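Local atomic coordinates of glycosyl hydrolases family 31 family protein (Aspergillus niger, PDB entry 6DRU), a protein that cleaves alpha-xylose from the glucose at the non-reducing end of xyloglucan oligosaccharides, as an alpha-xylosidase of glycoside hydrolase family 31. Residues S360-Y365 with G400-A405; E407-G410 with I415-I418; V333-L338 with G342-T347; G352-W357 with P423-A428; G293-D298 with A322-S327. One frame throughout, in Å; residues are numbered along the deposited sequence.

Interaction 1 (S360-Y365 with G400-A405); sequences SYIRNY and GALGEA. With BGC (beta-D-glucopyranose), chain F.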
# COMPACT_ATOMS: atom_id res chain seq x y z
N SER A 360 -30.26 -5.78 8.01
CA SER A 360 -29.18 -6.72 8.32
C SER A 360 -27.99 -6.44 7.42
O SER A 360 -28.16 -6.08 6.25
CB SER A 360 -29.64 -8.17 8.14
OG SER A 360 -30.84 -8.42 8.87
N TYR A 361 -26.79 -6.60 7.97
CA TYR A 361 -25.58 -6.52 7.17
C TYR A 361 -25.32 -7.86 6.49
O TYR A 361 -25.49 -8.92 7.11
CB TYR A 361 -24.40 -6.09 8.03
CG TYR A 361 -24.51 -4.66 8.51
CD1 TYR A 361 -25.13 -4.35 9.71
CD2 TYR A 361 -24.00 -3.62 7.75
CE1 TYR A 361 -25.24 -3.04 10.14
CE2 TYR A 361 -24.11 -2.30 8.17
CZ TYR A 361 -24.73 -2.02 9.37
OH TYR A 361 -24.84 -0.72 9.80
N ILE A 362 -24.92 -7.81 5.23
CA ILE A 362 -24.94 -8.98 4.35
C ILE A 362 -23.58 -9.15 3.68
O ILE A 362 -22.69 -8.31 3.78
CB ILE A 362 -26.06 -8.87 3.29
CG1 ILE A 362 -26.01 -7.51 2.60
CG2 ILE A 362 -27.41 -9.09 3.94
CD1 ILE A 362 -25.15 -7.46 1.34
N ARG A 363 -23.46 -10.28 2.97
CA ARG A 363 -22.30 -10.59 2.14
C ARG A 363 -22.80 -11.06 0.78
O ARG A 363 -23.71 -11.90 0.71
CB ARG A 363 -21.42 -11.67 2.78
CG ARG A 363 -21.03 -11.40 4.22
CD ARG A 363 -20.89 -12.71 5.00
NE ARG A 363 -20.69 -12.47 6.42
CZ ARG A 363 -19.51 -12.42 7.02
NH1 ARG A 363 -18.40 -12.60 6.32
NH2 ARG A 363 -19.43 -12.19 8.33
N ASN A 364 -22.22 -10.54 -0.29
CA ASN A 364 -22.57 -10.98 -1.63
C ASN A 364 -21.92 -12.32 -1.94
O ASN A 364 -20.75 -12.55 -1.60
CB ASN A 364 -22.14 -9.95 -2.67
CG ASN A 364 -23.22 -8.91 -2.95
OD1 ASN A 364 -24.10 -8.68 -2.12
ND2 ASN A 364 -23.15 -8.29 -4.11
N TYR A 365 -22.67 -13.20 -2.58
CA TYR A 365 -22.09 -14.46 -3.03
C TYR A 365 -21.07 -14.19 -4.14
O TYR A 365 -21.12 -13.16 -4.83
CB TYR A 365 -23.18 -15.43 -3.50
CG TYR A 365 -23.42 -15.44 -4.99
CD1 TYR A 365 -23.16 -16.58 -5.74
CD2 TYR A 365 -23.90 -14.31 -5.66
CE1 TYR A 365 -23.38 -16.61 -7.11
CE2 TYR A 365 -24.11 -14.33 -7.03
CZ TYR A 365 -23.85 -15.48 -7.74
OH TYR A 365 -24.06 -15.52 -9.10
N GLY A 400 -19.38 -5.46 -5.66
CA GLY A 400 -18.84 -4.69 -4.56
C GLY A 400 -19.87 -4.45 -3.47
O GLY A 400 -20.10 -5.32 -2.63
N ALA A 401 -20.49 -3.27 -3.48
CA ALA A 401 -21.60 -2.98 -2.59
C ALA A 401 -22.86 -3.66 -3.12
O ALA A 401 -22.81 -4.46 -4.06
CB ALA A 401 -21.77 -1.47 -2.42
N LEU A 402 -24.01 -3.35 -2.54
CA LEU A 402 -25.26 -3.98 -2.94
C LEU A 402 -26.03 -3.06 -3.89
O LEU A 402 -27.09 -2.52 -3.58
CB LEU A 402 -26.09 -4.34 -1.71
CG LEU A 402 -27.29 -5.26 -1.96
CD1 LEU A 402 -26.91 -6.42 -2.87
CD2 LEU A 402 -27.86 -5.78 -0.65
N GLY A 403 -25.45 -2.87 -5.08
CA GLY A 403 -26.16 -2.28 -6.20
C GLY A 403 -26.14 -0.77 -6.29
O GLY A 403 -26.57 -0.23 -7.32
N GLU A 404 -25.66 -0.07 -5.27
CA GLU A 404 -25.68 1.39 -5.26
C GLU A 404 -24.27 1.94 -5.14
O GLU A 404 -23.32 1.23 -4.79
CB GLU A 404 -26.55 1.93 -4.12
CG GLU A 404 -27.96 1.37 -4.10
CD GLU A 404 -28.85 1.99 -5.16
OE1 GLU A 404 -28.42 2.96 -5.81
OE2 GLU A 404 -29.98 1.49 -5.35
N ALA A 405 -24.14 3.23 -5.44
CA ALA A 405 -22.87 3.94 -5.33
C ALA A 405 -22.58 4.42 -3.92
O ALA A 405 -21.63 5.17 -3.71
CB ALA A 405 -22.85 5.13 -6.29
C2 BGC F . -32.89 2.65 -2.22
C3 BGC F . -31.77 1.90 -2.85
C4 BGC F . -32.16 0.42 -3.02
C5 BGC F . -33.49 0.31 -3.71
C6 BGC F . -33.93 -1.14 -3.76
C1 BGC F . -34.12 2.44 -3.07
O2 BGC F . -32.57 4.06 -2.13
O3 BGC F . -30.65 2.00 -2.04
O4 BGC F . -31.19 -0.25 -3.79
O5 BGC F . -34.47 1.06 -3.02
O6 BGC F . -35.31 -1.21 -4.02
O HOH W 1 -24.07 -6.06 -5.90
O HOH W 2 -20.31 -8.10 -5.06

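Interaction 2 (E407-G410 with I415-I418); sequences ENNG and IESI. With BGC (beta-D-glucopyranose), chain F.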
# COMPACT_ATOMS: atom_id res chain seq x y z
N GLU A 407 -22.62 3.05 0.42
CA GLU A 407 -22.69 1.92 1.33
C GLU A 407 -23.86 2.08 2.30
O GLU A 407 -24.52 3.12 2.35
CB GLU A 407 -21.37 1.77 2.10
CG GLU A 407 -20.36 0.87 1.42
CD GLU A 407 -20.75 -0.60 1.47
OE1 GLU A 407 -21.70 -0.94 2.20
OE2 GLU A 407 -20.11 -1.41 0.77
N ASN A 408 -24.12 1.01 3.06
CA ASN A 408 -25.18 0.99 4.07
C ASN A 408 -26.55 1.15 3.42
O ASN A 408 -27.38 1.96 3.85
CB ASN A 408 -24.93 2.05 5.15
CG ASN A 408 -23.58 1.90 5.81
OD1 ASN A 408 -23.34 0.94 6.55
ND2 ASN A 408 -22.68 2.84 5.55
N ASN A 409 -26.78 0.37 2.37
CA ASN A 409 -28.05 0.41 1.67
C ASN A 409 -29.20 0.05 2.61
O ASN A 409 -29.03 -0.69 3.58
CB ASN A 409 -28.02 -0.54 0.47
CG ASN A 409 -29.16 -0.30 -0.50
OD1 ASN A 409 -29.90 0.68 -0.38
ND2 ASN A 409 -29.31 -1.19 -1.47
N GLY A 410 -30.38 0.59 2.31
CA GLY A 410 -31.55 0.35 3.13
C GLY A 410 -31.66 1.21 4.36
O GLY A 410 -32.73 1.22 4.99
N ILE A 415 -27.41 8.58 6.49
CA ILE A 415 -26.35 7.59 6.68
C ILE A 415 -25.78 7.16 5.34
O ILE A 415 -24.56 7.03 5.19
CB ILE A 415 -26.89 6.39 7.49
CG1 ILE A 415 -27.21 6.81 8.92
CG2 ILE A 415 -25.89 5.24 7.47
CD1 ILE A 415 -27.89 5.74 9.73
N GLU A 416 -26.65 6.93 4.35
CA GLU A 416 -26.18 6.55 3.02
C GLU A 416 -25.28 7.62 2.41
O GLU A 416 -24.37 7.30 1.65
CB GLU A 416 -27.37 6.28 2.10
CG GLU A 416 -28.12 4.99 2.40
CD GLU A 416 -29.42 4.89 1.62
OE1 GLU A 416 -29.91 5.93 1.13
OE2 GLU A 416 -29.95 3.76 1.49
N SER A 417 -25.52 8.89 2.74
CA SER A 417 -24.73 9.99 2.20
C SER A 417 -23.38 10.15 2.88
O SER A 417 -22.51 10.85 2.34
CB SER A 417 -25.51 11.29 2.29
OG SER A 417 -25.74 11.66 3.64
N ILE A 418 -23.18 9.53 4.04
CA ILE A 418 -21.86 9.59 4.69
C ILE A 418 -20.84 8.87 3.81
O ILE A 418 -21.08 7.71 3.41
CB ILE A 418 -21.92 8.95 6.09
CG1 ILE A 418 -23.00 9.64 6.93
CG2 ILE A 418 -20.58 9.06 6.78
CD1 ILE A 418 -23.24 8.98 8.27
C2 BGC F . -32.89 2.65 -2.22
C3 BGC F . -31.77 1.90 -2.85
C4 BGC F . -32.16 0.42 -3.02
C5 BGC F . -33.49 0.31 -3.71
C6 BGC F . -33.93 -1.14 -3.76
C1 BGC F . -34.12 2.44 -3.07
O2 BGC F . -32.57 4.06 -2.13
O3 BGC F . -30.65 2.00 -2.04
O4 BGC F . -31.19 -0.25 -3.79
O5 BGC F . -34.47 1.06 -3.02
O6 BGC F . -35.31 -1.21 -4.02
O HOH W 3 -22.90 4.98 3.47

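Interaction 3 (V333-L338 with G342-T347); sequences VNYAAL and GLLSAT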
# COMPACT_ATOMS: atom_id res chain seq x y z
N VAL A 333 -30.99 -19.98 5.51
CA VAL A 333 -30.77 -21.41 5.67
C VAL A 333 -29.51 -21.87 4.95
O VAL A 333 -28.98 -22.94 5.27
CB VAL A 333 -32.00 -22.20 5.18
CG1 VAL A 333 -33.26 -21.65 5.81
CG2 VAL A 333 -32.09 -22.15 3.66
N ASN A 334 -29.02 -21.09 3.99
CA ASN A 334 -27.81 -21.42 3.26
C ASN A 334 -26.57 -20.72 3.79
O ASN A 334 -25.48 -20.92 3.25
CB ASN A 334 -27.99 -21.09 1.77
CG ASN A 334 -29.16 -21.82 1.14
OD1 ASN A 334 -29.39 -23.00 1.42
ND2 ASN A 334 -29.90 -21.13 0.28
N TYR A 335 -26.71 -19.90 4.84
CA TYR A 335 -25.59 -19.08 5.29
C TYR A 335 -24.42 -19.94 5.75
O TYR A 335 -23.26 -19.65 5.42
CB TYR A 335 -26.03 -18.14 6.41
CG TYR A 335 -24.87 -17.41 7.05
CD1 TYR A 335 -24.10 -16.52 6.31
CD2 TYR A 335 -24.54 -17.61 8.38
CE1 TYR A 335 -23.04 -15.84 6.89
CE2 TYR A 335 -23.48 -16.94 8.97
CZ TYR A 335 -22.73 -16.06 8.22
OH TYR A 335 -21.68 -15.39 8.79
N ALA A 336 -24.69 -20.99 6.53
CA ALA A 336 -23.61 -21.82 7.04
C ALA A 336 -22.87 -22.54 5.92
O ALA A 336 -21.64 -22.59 5.90
CB ALA A 336 -24.15 -22.83 8.05
N ALA A 337 -23.61 -23.09 4.95
CA ALA A 337 -22.98 -23.80 3.85
C ALA A 337 -22.20 -22.84 2.95
O ALA A 337 -21.09 -23.16 2.52
CB ALA A 337 -24.03 -24.56 3.04
N LEU A 338 -22.77 -21.67 2.66
CA LEU A 338 -22.07 -20.69 1.84
C LEU A 338 -20.80 -20.21 2.51
O LEU A 338 -19.79 -19.97 1.85
CB LEU A 338 -23.00 -19.51 1.54
CG LEU A 338 -24.16 -19.76 0.59
CD1 LEU A 338 -25.23 -18.70 0.77
CD2 LEU A 338 -23.65 -19.77 -0.84
N GLY A 342 -16.65 -21.40 1.29
CA GLY A 342 -16.01 -20.24 0.67
C GLY A 342 -16.70 -19.74 -0.57
O GLY A 342 -16.04 -19.42 -1.57
N LEU A 343 -18.03 -19.66 -0.54
CA LEU A 343 -18.81 -19.20 -1.68
C LEU A 343 -19.28 -17.76 -1.52
O LEU A 343 -20.13 -17.31 -2.29
CB LEU A 343 -20.02 -20.12 -1.90
CG LEU A 343 -19.73 -21.62 -1.88
CD1 LEU A 343 -21.02 -22.40 -2.07
CD2 LEU A 343 -18.71 -21.98 -2.95
N LEU A 344 -18.73 -17.03 -0.55
CA LEU A 344 -19.10 -15.64 -0.32
C LEU A 344 -17.88 -14.75 -0.50
O LEU A 344 -16.79 -15.07 -0.03
CB LEU A 344 -19.68 -15.45 1.08
CG LEU A 344 -20.87 -16.32 1.48
CD1 LEU A 344 -21.20 -16.12 2.95
CD2 LEU A 344 -22.07 -16.00 0.61
N SER A 345 -18.08 -13.62 -1.18
CA SER A 345 -17.08 -12.57 -1.17
C SER A 345 -17.03 -11.93 0.21
O SER A 345 -17.92 -12.12 1.05
CB SER A 345 -17.38 -11.53 -2.24
OG SER A 345 -18.57 -10.82 -1.93
N ALA A 346 -15.98 -11.16 0.46
CA ALA A 346 -15.83 -10.53 1.76
C ALA A 346 -14.91 -9.33 1.65
O ALA A 346 -13.93 -9.36 0.89
CB ALA A 346 -15.28 -11.53 2.79
N THR A 347 -15.22 -8.28 2.41
CA THR A 347 -14.25 -7.22 2.62
C THR A 347 -13.00 -7.81 3.27
O THR A 347 -13.06 -8.76 4.05
CB THR A 347 -14.84 -6.12 3.49
OG1 THR A 347 -15.29 -6.67 4.73
CG2 THR A 347 -16.01 -5.45 2.78

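Interaction 4 (G352-W357 with P423-A428); sequences GTTDSW and PNVNYA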
# COMPACT_ATOMS: atom_id res chain seq x y z
N GLY A 352 -16.20 -9.08 7.39
CA GLY A 352 -16.34 -9.51 6.01
C GLY A 352 -17.63 -9.06 5.34
O GLY A 352 -17.82 -9.36 4.16
N THR A 353 -18.51 -8.38 6.06
CA THR A 353 -19.75 -7.90 5.47
C THR A 353 -19.46 -6.87 4.38
O THR A 353 -18.56 -6.04 4.51
CB THR A 353 -20.65 -7.28 6.54
OG1 THR A 353 -19.88 -6.38 7.35
CG2 THR A 353 -21.26 -8.36 7.41
N THR A 354 -20.24 -6.94 3.30
CA THR A 354 -20.01 -6.09 2.13
C THR A 354 -21.01 -4.95 2.01
O THR A 354 -20.69 -3.93 1.40
CB THR A 354 -20.06 -6.94 0.85
OG1 THR A 354 -21.28 -7.69 0.82
CG2 THR A 354 -18.88 -7.90 0.82
N ASP A 355 -22.21 -5.10 2.57
CA ASP A 355 -23.21 -4.03 2.55
C ASP A 355 -24.31 -4.34 3.56
O ASP A 355 -24.13 -5.18 4.45
CB ASP A 355 -23.80 -3.87 1.14
CG ASP A 355 -24.26 -2.44 0.86
OD1 ASP A 355 -24.64 -1.73 1.82
OD2 ASP A 355 -24.26 -2.04 -0.32
N SER A 356 -25.46 -3.68 3.42
CA SER A 356 -26.60 -3.94 4.29
C SER A 356 -27.88 -3.82 3.48
O SER A 356 -27.93 -3.17 2.43
CB SER A 356 -26.65 -2.97 5.48
OG SER A 356 -26.84 -1.63 5.04
N TRP A 357 -28.93 -4.48 3.98
CA TRP A 357 -30.26 -4.43 3.40
C TRP A 357 -31.21 -5.15 4.34
O TRP A 357 -30.82 -6.11 5.01
CB TRP A 357 -30.31 -5.07 2.01
CG TRP A 357 -31.67 -5.03 1.40
CD1 TRP A 357 -32.53 -6.07 1.23
CD2 TRP A 357 -32.35 -3.87 0.90
NE1 TRP A 357 -33.70 -5.64 0.65
CE2 TRP A 357 -33.61 -4.29 0.43
CE3 TRP A 357 -32.00 -2.52 0.79
CZ2 TRP A 357 -34.53 -3.40 -0.13
CZ3 TRP A 357 -32.92 -1.64 0.23
CH2 TRP A 357 -34.16 -2.09 -0.22
N PRO A 423 -16.26 -0.84 -1.10
CA PRO A 423 -15.39 -1.92 -0.62
C PRO A 423 -14.57 -2.55 -1.73
O PRO A 423 -15.09 -2.90 -2.79
CB PRO A 423 -16.38 -2.92 -0.01
CG PRO A 423 -17.61 -2.74 -0.84
CD PRO A 423 -17.66 -1.28 -1.24
N ASN A 424 -13.27 -2.70 -1.48
CA ASN A 424 -12.39 -3.52 -2.32
C ASN A 424 -12.40 -4.93 -1.75
O ASN A 424 -11.53 -5.33 -0.97
CB ASN A 424 -10.99 -2.93 -2.36
CG ASN A 424 -10.07 -3.69 -3.30
OD1 ASN A 424 -10.52 -4.49 -4.12
ND2 ASN A 424 -8.77 -3.43 -3.19
N VAL A 425 -13.41 -5.70 -2.16
CA VAL A 425 -13.68 -7.00 -1.56
C VAL A 425 -12.77 -8.07 -2.14
O VAL A 425 -12.11 -7.86 -3.16
CB VAL A 425 -15.16 -7.39 -1.74
CG1 VAL A 425 -16.06 -6.30 -1.19
CG2 VAL A 425 -15.46 -7.65 -3.20
N ASN A 426 -12.73 -9.24 -1.49
CA ASN A 426 -12.01 -10.40 -1.99
C ASN A 426 -12.94 -11.29 -2.80
O ASN A 426 -14.01 -11.67 -2.33
CB ASN A 426 -11.42 -11.21 -0.83
CG ASN A 426 -10.05 -10.71 -0.40
OD1 ASN A 426 -9.30 -10.17 -1.20
ND2 ASN A 426 -9.73 -10.90 0.88
N TYR A 427 -12.52 -11.61 -4.02
CA TYR A 427 -13.19 -12.60 -4.86
C TYR A 427 -12.27 -13.79 -5.08
O TYR A 427 -11.09 -13.77 -4.71
CB TYR A 427 -13.60 -12.01 -6.22
CG TYR A 427 -14.67 -10.95 -6.16
CD1 TYR A 427 -15.93 -11.23 -5.63
CD2 TYR A 427 -14.44 -9.68 -6.67
CE1 TYR A 427 -16.91 -10.26 -5.59
CE2 TYR A 427 -15.42 -8.71 -6.63
CZ TYR A 427 -16.65 -9.00 -6.09
OH TYR A 427 -17.63 -8.03 -6.06
N ALA A 428 -12.82 -14.84 -5.69
CA ALA A 428 -12.00 -15.98 -6.07
C ALA A 428 -11.14 -15.69 -7.29
O ALA A 428 -10.15 -16.39 -7.51
CB ALA A 428 -12.89 -17.19 -6.35

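Interaction 5 (G293-D298 with A322-S327); sequences GDWALD and ASLWPS. With NAG (2-acetamido-2-deoxy-beta-D-glucopyranose), chain D.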
# COMPACT_ATOMS: atom_id res chain seq x y z
N GLY A 293 -30.62 -14.87 0.88
CA GLY A 293 -29.78 -16.03 0.65
C GLY A 293 -30.54 -17.34 0.60
O GLY A 293 -29.94 -18.36 0.23
N ASP A 294 -31.82 -17.34 0.97
CA ASP A 294 -32.61 -18.56 0.88
C ASP A 294 -32.85 -18.95 -0.58
O ASP A 294 -32.88 -20.14 -0.91
CB ASP A 294 -33.94 -18.38 1.61
CG ASP A 294 -33.79 -18.49 3.12
OD1 ASP A 294 -32.66 -18.69 3.59
OD2 ASP A 294 -34.81 -18.38 3.83
N TRP A 295 -33.03 -17.96 -1.45
CA TRP A 295 -33.23 -18.19 -2.88
C TRP A 295 -34.40 -19.14 -3.12
O TRP A 295 -34.27 -20.19 -3.76
CB TRP A 295 -31.94 -18.67 -3.54
CG TRP A 295 -30.88 -17.62 -3.52
CD1 TRP A 295 -31.06 -16.29 -3.75
CD2 TRP A 295 -29.50 -17.79 -3.20
NE1 TRP A 295 -29.86 -15.62 -3.62
CE2 TRP A 295 -28.89 -16.53 -3.28
CE3 TRP A 295 -28.71 -18.90 -2.86
CZ2 TRP A 295 -27.53 -16.33 -3.04
CZ3 TRP A 295 -27.36 -18.70 -2.62
CH2 TRP A 295 -26.79 -17.43 -2.71
N ALA A 296 -35.55 -18.75 -2.57
CA ALA A 296 -36.80 -19.49 -2.68
C ALA A 296 -37.91 -18.58 -2.18
O ALA A 296 -37.70 -17.74 -1.31
CB ALA A 296 -36.76 -20.78 -1.86
N LEU A 297 -39.10 -18.76 -2.76
CA LEU A 297 -40.25 -17.97 -2.34
C LEU A 297 -40.67 -18.37 -0.93
O LEU A 297 -40.68 -19.56 -0.58
CB LEU A 297 -41.40 -18.16 -3.32
CG LEU A 297 -41.13 -17.64 -4.73
CD1 LEU A 297 -42.22 -18.09 -5.70
CD2 LEU A 297 -41.00 -16.13 -4.73
N ASP A 298 -41.00 -17.37 -0.12
CA ASP A 298 -41.47 -17.62 1.24
C ASP A 298 -42.74 -18.46 1.20
O ASP A 298 -43.76 -18.00 0.66
CB ASP A 298 -41.72 -16.29 1.96
CG ASP A 298 -42.09 -16.47 3.42
OD1 ASP A 298 -42.05 -17.62 3.93
OD2 ASP A 298 -42.42 -15.46 4.08
N ALA A 322 -39.01 -14.56 -11.66
CA ALA A 322 -38.87 -14.27 -10.24
C ALA A 322 -37.55 -13.57 -9.99
O ALA A 322 -36.59 -13.70 -10.75
CB ALA A 322 -38.97 -15.54 -9.39
N SER A 323 -37.50 -12.82 -8.89
CA SER A 323 -36.36 -11.98 -8.55
C SER A 323 -35.47 -12.66 -7.51
O SER A 323 -35.94 -13.40 -6.65
CB SER A 323 -36.84 -10.63 -8.00
OG SER A 323 -35.78 -9.93 -7.38
N LEU A 324 -34.17 -12.39 -7.62
CA LEU A 324 -33.21 -12.85 -6.63
C LEU A 324 -32.11 -11.81 -6.49
O LEU A 324 -31.69 -11.20 -7.48
CB LEU A 324 -32.61 -14.21 -7.00
CG LEU A 324 -31.79 -14.31 -8.29
CD1 LEU A 324 -30.58 -15.21 -8.08
CD2 LEU A 324 -32.64 -14.84 -9.43
N TRP A 325 -31.66 -11.60 -5.26
CA TRP A 325 -30.54 -10.71 -4.96
C TRP A 325 -29.30 -11.53 -4.61
O TRP A 325 -29.41 -12.65 -4.11
CB TRP A 325 -30.88 -9.77 -3.80
CG TRP A 325 -31.67 -8.56 -4.20
CD1 TRP A 325 -32.52 -8.45 -5.26
CD2 TRP A 325 -31.67 -7.29 -3.54
NE1 TRP A 325 -33.06 -7.19 -5.30
CE2 TRP A 325 -32.56 -6.46 -4.26
CE3 TRP A 325 -31.02 -6.78 -2.42
CZ2 TRP A 325 -32.80 -5.14 -3.88
CZ3 TRP A 325 -31.27 -5.47 -2.05
CH2 TRP A 325 -32.15 -4.66 -2.78
N PRO A 326 -28.10 -10.99 -4.85
CA PRO A 326 -26.88 -11.72 -4.52
C PRO A 326 -26.50 -11.66 -3.05
O PRO A 326 -25.49 -12.27 -2.67
CB PRO A 326 -25.82 -11.01 -5.38
CG PRO A 326 -26.31 -9.61 -5.47
CD PRO A 326 -27.82 -9.69 -5.49
N SER A 327 -27.28 -10.97 -2.22
CA SER A 327 -26.93 -10.80 -0.82
C SER A 327 -27.31 -12.04 -0.01
O SER A 327 -28.31 -12.71 -0.28
CB SER A 327 -27.64 -9.57 -0.25
OG SER A 327 -29.04 -9.65 -0.46
C1 NAG D . -42.25 -9.41 5.42
C2 NAG D . -43.01 -10.66 5.79
C3 NAG D . -44.32 -10.75 5.09
C4 NAG D . -45.09 -9.46 5.29
C5 NAG D . -44.24 -8.31 4.79
C6 NAG D . -44.99 -7.00 4.94
C7 NAG D . -41.54 -12.52 6.48
C8 NAG D . -40.72 -13.74 6.11
N2 NAG D . -42.24 -11.81 5.47
O3 NAG D . -45.02 -11.87 5.56
O4 NAG D . -46.31 -9.51 4.58
O5 NAG D . -43.06 -8.27 5.55
O6 NAG D . -44.09 -6.00 5.37
O7 NAG D . -41.59 -12.15 7.63
O HOH W 4 -30.95 -12.20 -0.97

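Interaction 1 (S360-Y365 with G400-A405)
Apolar packing joins the strand to the loop where Ile-362 CD1 meets Leu-402 CD2 at 3.8 Å, the two side chains crossing at about a right angle. Placing CG1 between the backbone N and the carbonyl carbon (chi1 49°) carries CD1 of Ile-362 over to the leucine. Leu-402 CD1, the other branch, lies 3.7 Å from Asn-364 OD1, so branched leucine serves two neighbours at once.

Polar contact runs through water. Asn-364 ND2 donates to one water at 3.0 Å, which in turn donates to Ala-401 O at 2.7 Å; a second water accepts from ND2 and from Gly-400 N. An amide suits this place because its two N-H groups can each supply a bridge. From the loop, Glu-404 OE2 accepts a hydrogen bond from O4 of the bound glucose at 2.6 Å, and Asp-355 holds Leu-402 N.

Strand 360-364, antiparallel to barrel strand 319-328, here packs against a loop that follows strand 391-394, the usual place for substrate-binding loops in a family 31 TIM barrel.

Interaction 2 (E407-G410 with I415-I418)
Asn-408, with positive backbone angles (phi 64°, psi 48°), turns the chain so that its CA lies 5.7 Å from CA of Glu-416. The segments belong to a TIM-barrel loop that folds back on the short helix 413-417. Extended beyond CG, Glu-416 runs alongside the loop backbone: its CG rests 3.4 Å from Asn-408 O, and OE2 takes a weak, bent hydrogen bond from Gly-410 N at 3.3 Å. Glycine tolerates the positive phi there. Asn-408 CB packs on Ile-415 CG2 at 4.1 Å, the methyl branch of the isoleucine covering the asparagine's CB. A water accepts from Asn-408 ND2 at 3.0 Å and lies in donor range of Glu-407 O and Ile-415 O, so it bridges loop and helix. The same amide reaches a neighbouring subunit, where Arg-363 meets OD1 and Pro-351 O meets ND2. Glu-407 OE1 steadies the turn by accepting from Asn-408 N at 3.2 Å. The amide of Asn-409 is less surely placed; as modelled, Asn-409 ND2 donates to O4 of the bound glucose at 3.1 Å.

Interaction 3 (V333-L338 with G342-T347)
Leu-338 O accepts a nearly straight hydrogen bond from Leu-343 N, 3.0 Å long with an N-H...O angle of 163°. Spanning five residues, with Gly-342 in the left-handed conformation (phi 62°) just before the donor, it is consistent with a Schellman motif ending helix 335-340. Glycine readily adopts that backbone, whereas the leucines supply the apolar contact that commonly accompanies such a helix end: Leu-338 CD2 meets Leu-343 CB at 3.8 Å, the two side chains crossing nearly at right angles. Leu-344, the next residue, approaches Leu-338 at a similar angle, its CD2 3.7 Å from Leu-338 CB. Leu-338 and Leu-343 also pack on Phe-375 of helix 370-385, while Leu-344 reaches Val-328, so the helix end packs on both helix 370-385 and barrel strand 319-328. Tyr-335 lies about one turn earlier in the helix. Its hydroxyl bonds to Gln-411 of a neighbouring subunit, while its ring meets Leu-344 obliquely, Tyr-335 CE1 standing 4.4 Å from Leu-344 CD1.

Interaction 4 (G352-W357 with P423-A428)
Val-425, the residue that meets Thr-354 across the contact, sets its other branch, CG2, over one face of the Tyr-427 ring, 3.4 Å above the plane and displaced toward the rim. The indole of Trp-357, at the far end of the first segment in this part of the TIM barrel, meets the ring of Trp-325, a xylose-pocket residue, with planes at about 40°, and touches a bound glucose. Between these groups lies a classic beta bulge, in which Thr-354 and Asp-355 both face Ile-362 of the neighbouring strand 360-364.

The contact itself is small and apolar. Thr-354 CG2 touches Val-425 CG1 at 3.8 Å, the two beta-branched side chains crossing at about a right angle, and the Pro-423 ring brings its CG to 4.0 Å from Thr-354 O. Threonine fits because it divides its branches: with chi1 at 53°, CG2 turns to the valine while OG1 accepts from Asn-364 N of the paired strand. Valine and proline give the second segment a compact apolar surface: Val-425 lies in the short, weakly bonded strand 425-426, which pairs antiparallel with 346-347, and Pro-423 just before it. Asn-426 of that strand is held by Arg-37 of a neighbouring subunit.

Within the bulge, Asp-355 accepts a loop N-H, that of Asn-409, at OD1. Asp-355 OD1 also accepts from Ser-356 N at 2.7 Å, on the anti side and 28° out of the carboxylate plane.

Interaction 5 (G293-D298 with A322-S327)
With CG of Trp-295 anti to the carbonyl carbon (chi1 -66°) and the indole turned by a chi2 of -41°, the ring swings from its loop toward the end of strand 319-328, a strand of the TIM barrel. There Trp-295 NE1 donates to Trp-325 O at 3.0 Å. The N-H...O angle is 178°, the oxygen lies in the indole plane, and the donor stands nearly on the carbonyl axis. Tryptophan suits the site by joining this single directed N-H to a broad ring: Trp-295 CD1 rests 4.2 Å from Leu-324 CB, and one face of the same indole receives Gly-293 O, 3.3 Å above the plane and toward the rim.

The bond probably helps fix the backbone of Trp-325, which lines the xylose pocket and whose own NE1 makes a weak hydrogen bond to the catalytic Asp-395. Its indole also meets the ring of Tyr-286, and Ser-327 OG, hydrogen-bonded to Gln-292, lies at its edge, in plane.

Where Gly-293 faces Ser-327, a water donates to Ser-327 O at 2.8 Å and accepts a weak bond from Gly-293 N at 3.3 Å. At the backbone angles of Gly-293 a CB would press on the preceding carbonyl, so the absence of a side chain fits this turn. At the far end of the loop Asp-298 lies beside an N-acetylglucosamine of a glycan attached to the protein, and its OD2 is salt-bridged to Arg-300 NE.

Overall arrangement
From the N terminus, interaction 5 comes first, closing the loop and helix 305-316 between 293-298 and barrel strand 319-328. Interaction 3 follows as a short local closure at the end of helix 335-340. Interaction 4 then spans residues 352 to 428, and two contacts nest in its loop one after the other: interaction 1, which encloses helix 370-385 and strand 391-394, and interaction 2, a short turn onto helix 413-417. None cross. Strands 355-357, 360-364 and 319-328 share one sheet and so connect interactions 4, 1 and 5, while pairing of 346-347 with 425-426 joins 3 to 4. Interactions 1 and 2 both reach the bound glucose.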